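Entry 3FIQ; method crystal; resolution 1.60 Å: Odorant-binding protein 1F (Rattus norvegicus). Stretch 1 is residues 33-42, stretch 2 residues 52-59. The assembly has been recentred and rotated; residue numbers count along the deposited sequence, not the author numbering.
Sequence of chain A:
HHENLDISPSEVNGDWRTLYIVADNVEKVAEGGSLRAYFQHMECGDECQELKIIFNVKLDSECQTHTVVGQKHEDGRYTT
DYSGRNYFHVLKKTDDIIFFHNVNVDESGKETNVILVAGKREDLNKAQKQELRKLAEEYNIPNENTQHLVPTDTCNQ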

# COMPACT_ATOMS: atom_id res chain seq x y z
N GLY A 33 0.84 -13.93 0.16
CA GLY A 33 -0.39 -13.25 0.43
C GLY A 33 -0.96 -12.43 -0.70
O GLY A 33 -0.18 -11.75 -1.36
N SER A 34 -2.30 -12.34 -0.77
CA SER A 34 -2.90 -11.61 -1.88
C SER A 34 -2.62 -10.12 -1.87
O SER A 34 -2.61 -9.47 -2.92
CB SER A 34 -4.44 -11.81 -1.94
OG SER A 34 -4.98 -11.51 -0.70
N LEU A 35 -2.39 -9.61 -0.66
CA LEU A 35 -2.13 -8.20 -0.48
C LEU A 35 -0.64 -7.84 -0.29
O LEU A 35 -0.33 -6.68 0.12
CB LEU A 35 -3.01 -7.68 0.67
CG LEU A 35 -4.50 -7.99 0.57
CD1 LEU A 35 -5.27 -7.39 1.74
CD2 LEU A 35 -5.03 -7.48 -0.76
N ARG A 36 0.24 -8.79 -0.52
CA ARG A 36 1.69 -8.49 -0.37
C ARG A 36 2.18 -7.86 -1.67
O ARG A 36 2.82 -8.51 -2.50
CB ARG A 36 2.49 -9.72 -0.06
CG ARG A 36 3.93 -9.47 0.33
CD ARG A 36 4.65 -10.72 0.61
NE ARG A 36 6.07 -10.49 0.99
CZ ARG A 36 6.51 -10.31 2.25
NH1 ARG A 36 5.69 -10.33 3.30
NH2 ARG A 36 7.85 -10.22 2.46
N ALA A 37 1.90 -6.57 -1.78
CA ALA A 37 2.12 -5.84 -3.02
C ALA A 37 3.40 -5.08 -2.96
O ALA A 37 3.59 -4.22 -2.05
CB ALA A 37 1.03 -4.84 -3.20
N TYR A 38 4.27 -5.38 -3.92
CA TYR A 38 5.58 -4.70 -4.08
C TYR A 38 5.35 -3.58 -5.12
O TYR A 38 5.30 -3.85 -6.34
CB TYR A 38 6.63 -5.64 -4.57
CG TYR A 38 7.05 -6.74 -3.61
CD1 TYR A 38 6.31 -7.92 -3.48
CD2 TYR A 38 8.20 -6.59 -2.82
CE1 TYR A 38 6.73 -8.93 -2.56
CE2 TYR A 38 8.61 -7.57 -1.94
CZ TYR A 38 7.86 -8.73 -1.81
OH TYR A 38 8.26 -9.74 -0.96
N PHE A 39 5.14 -2.35 -4.64
CA PHE A 39 4.83 -1.26 -5.59
C PHE A 39 5.94 -1.12 -6.58
O PHE A 39 7.11 -1.38 -6.28
CB PHE A 39 4.65 0.06 -4.82
CG PHE A 39 3.20 0.29 -4.31
CD1 PHE A 39 2.38 -0.75 -3.93
CD2 PHE A 39 2.71 1.56 -4.16
CE1 PHE A 39 1.05 -0.52 -3.47
CE2 PHE A 39 1.41 1.77 -3.69
CZ PHE A 39 0.61 0.75 -3.33
N GLN A 40 5.56 -0.67 -7.76
CA GLN A 40 6.48 -0.23 -8.79
C GLN A 40 6.27 1.20 -9.23
O GLN A 40 7.25 1.93 -9.49
CB GLN A 40 6.38 -1.21 -9.96
CG GLN A 40 7.39 -0.91 -11.08
CD GLN A 40 7.37 -1.99 -12.13
OE1 GLN A 40 6.68 -1.87 -13.16
NE2 GLN A 40 8.09 -3.05 -11.86
N HIS A 41 5.02 1.62 -9.43
CA HIS A 41 4.76 2.92 -10.05
C HIS A 41 3.38 3.39 -9.73
O HIS A 41 2.47 2.57 -9.57
CB HIS A 41 4.91 2.77 -11.60
CG HIS A 41 5.01 4.06 -12.37
ND1 HIS A 41 3.89 4.72 -12.85
CD2 HIS A 41 6.09 4.83 -12.71
CE1 HIS A 41 4.29 5.84 -13.46
NE2 HIS A 41 5.59 5.91 -13.42
N MET A 42 3.21 4.71 -9.66
CA MET A 42 1.90 5.35 -9.52
C MET A 42 1.75 6.43 -10.52
O MET A 42 2.72 7.17 -10.86
CB MET A 42 1.71 5.89 -8.12
CG MET A 42 1.71 4.83 -7.06
SD MET A 42 0.95 5.28 -5.46
CE MET A 42 2.20 6.36 -4.80
N LYS A 52 -3.58 5.12 -11.09
CA LYS A 52 -3.10 3.83 -11.56
C LYS A 52 -1.90 3.40 -10.75
O LYS A 52 -0.89 4.12 -10.70
CB LYS A 52 -2.67 3.97 -13.02
CG LYS A 52 -3.81 3.92 -14.05
CD LYS A 52 -4.52 5.19 -14.21
CE LYS A 52 -3.62 6.34 -14.74
NZ LYS A 52 -4.47 7.56 -14.64
N ILE A 53 -1.98 2.23 -10.13
CA ILE A 53 -0.87 1.71 -9.36
C ILE A 53 -0.43 0.41 -10.00
O ILE A 53 -1.20 -0.49 -10.15
CB ILE A 53 -1.29 1.50 -7.90
CG1 ILE A 53 -1.77 2.80 -7.25
CG2 ILE A 53 -0.12 0.88 -7.14
CD1 ILE A 53 -2.28 2.58 -5.82
N ILE A 54 0.86 0.33 -10.34
CA ILE A 54 1.45 -0.91 -10.88
C ILE A 54 2.25 -1.50 -9.73
O ILE A 54 3.03 -0.78 -9.04
CB ILE A 54 2.36 -0.63 -12.07
CG1 ILE A 54 1.51 -0.09 -13.22
CG2 ILE A 54 3.09 -1.92 -12.50
CD1 ILE A 54 2.33 0.45 -14.41
N PHE A 55 2.07 -2.79 -9.48
CA PHE A 55 2.77 -3.49 -8.41
C PHE A 55 3.01 -4.93 -8.81
O PHE A 55 2.40 -5.43 -9.75
CB PHE A 55 1.98 -3.45 -7.10
CG PHE A 55 0.65 -4.11 -7.11
CD1 PHE A 55 -0.48 -3.37 -7.42
CD2 PHE A 55 0.48 -5.43 -6.69
CE1 PHE A 55 -1.77 -3.99 -7.38
CE2 PHE A 55 -0.78 -5.99 -6.59
CZ PHE A 55 -1.91 -5.29 -6.97
N ASN A 56 3.96 -5.55 -8.16
CA ASN A 56 4.21 -6.97 -8.34
C ASN A 56 3.80 -7.74 -7.12
O ASN A 56 3.90 -7.27 -6.00
CB ASN A 56 5.70 -7.28 -8.68
CG ASN A 56 6.00 -6.94 -10.09
OD1 ASN A 56 5.65 -7.73 -11.01
ND2 ASN A 56 6.55 -5.79 -10.31
N VAL A 57 3.45 -9.02 -7.33
CA VAL A 57 3.38 -9.99 -6.26
C VAL A 57 4.33 -11.06 -6.70
O VAL A 57 4.58 -11.23 -7.87
CB VAL A 57 1.94 -10.58 -5.99
CG1 VAL A 57 1.01 -9.50 -5.50
CG2 VAL A 57 1.40 -11.37 -7.16
N LYS A 58 4.92 -11.76 -5.76
CA LYS A 58 5.79 -12.83 -6.10
C LYS A 58 4.97 -14.08 -6.13
O LYS A 58 4.20 -14.35 -5.19
CB LYS A 58 6.90 -12.99 -5.08
CG LYS A 58 7.84 -11.86 -4.95
CD LYS A 58 8.66 -11.57 -6.17
CE LYS A 58 9.30 -12.82 -6.82
NZ LYS A 58 10.65 -13.32 -6.29
N LEU A 59 5.10 -14.84 -7.23
CA LEU A 59 4.34 -16.08 -7.38
C LEU A 59 5.34 -17.09 -7.89
O LEU A 59 5.94 -16.91 -8.95
CB LEU A 59 3.17 -15.95 -8.36
CG LEU A 59 2.43 -17.23 -8.66
CD1 LEU A 59 1.60 -17.56 -7.44
CD2 LEU A 59 1.54 -16.91 -9.86
O HOH W 1 4.07 -11.07 -3.04
O HOH W 2 1.25 3.54 -12.68

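Residues 52-59 belong to one strand of an antiparallel pair whose partner is the strand at residues 38-42; the N-to-C directions lie 152° apart and the axes approach to 4.4 Å. Within these stretches, K52 comes first, and it takes part chiefly through its backbone. Its carbonyl receives a CA-H...O contact from M42, with M42 CA 3.3 Å from K52 O, and the same oxygen accepts a hydrogen bond from a water at 3.0 Å that also lies 2.9 Å from H41 ND1. The lysine side chain leads away from the partner strand, as suits a long charged chain at a partly exposed position.

I53 sits opposite M42 as a non-hydrogen-bonded pair, so no backbone hydrogen bond links the two, and side-chain packing and CA-H...O contacts connect the strands here. I53 CG1 lies 4.0 Å from M42 CG, and I53 CG2 sits 3.9 Å from the centroid of the F39 ring, only 13° off the ring normal. The latter is a CH-pi contact over the ring face, and the branched aliphatic side chain as a whole packs against both buried neighbours, M42 and F39. The backbone adds a CA-H...O contact, I53 CA to H41 O at 3.5 Å.

I54 marks the irregular point of the ladder. Its N donates to H41 O at 2.9 Å, and its O accepts twice, from H41 N at 3.1 Å and from Q40 N at 2.8 Å. One carbonyl thus meets two successive amides, the signature of a beta bulge: the register shifts by one residue between F39 and H41, and Q40 is the extra residue. Its CB points toward stretch 2, and its OE1 comes within 3.7 Å of I54 CG2. The I54 side chain shares its sheet face with H41, their CB atoms 4.3 Å apart.

F55 returns to the face occupied by I53, F39 and M42. It pairs with F39 at a CA-CA distance of 4.1 Å, without backbone hydrogen bonds between the two. F55 CB lies 4.2 Å from F39 CD1, and F55 CD2 reaches A37 CB at 3.6 Å. The small alanine methyl and the broad aromatic ring fit closely in this buried, apolar setting.

N56 is held to Y38 by a reciprocal pair of short, nearly straight backbone bonds: Y38 N to N56 O and N56 N to Y38 O, both 2.8 Å. Such a main-chain pair needs no particular side chain. The N56 carbonyl oxygen also lies at the edge of the Y38 ring, near its plane.

Beyond this pair the direct backbone bonding stops. V57 makes a van der Waals contact, its CG1 3.6 Å from R36 O, on the last residue of the type I turn from G33 to R36. K58 restores a polar link through water: the water accepts from K58 N at 2.9 Å and donates to R36 O at 2.9 Å. The aliphatic part of the lysine meets the tyrosine, with K58 CG 3.9 Å from Y38 CE1, before its end leads away. L59, exposed, makes no contact with stretch 1.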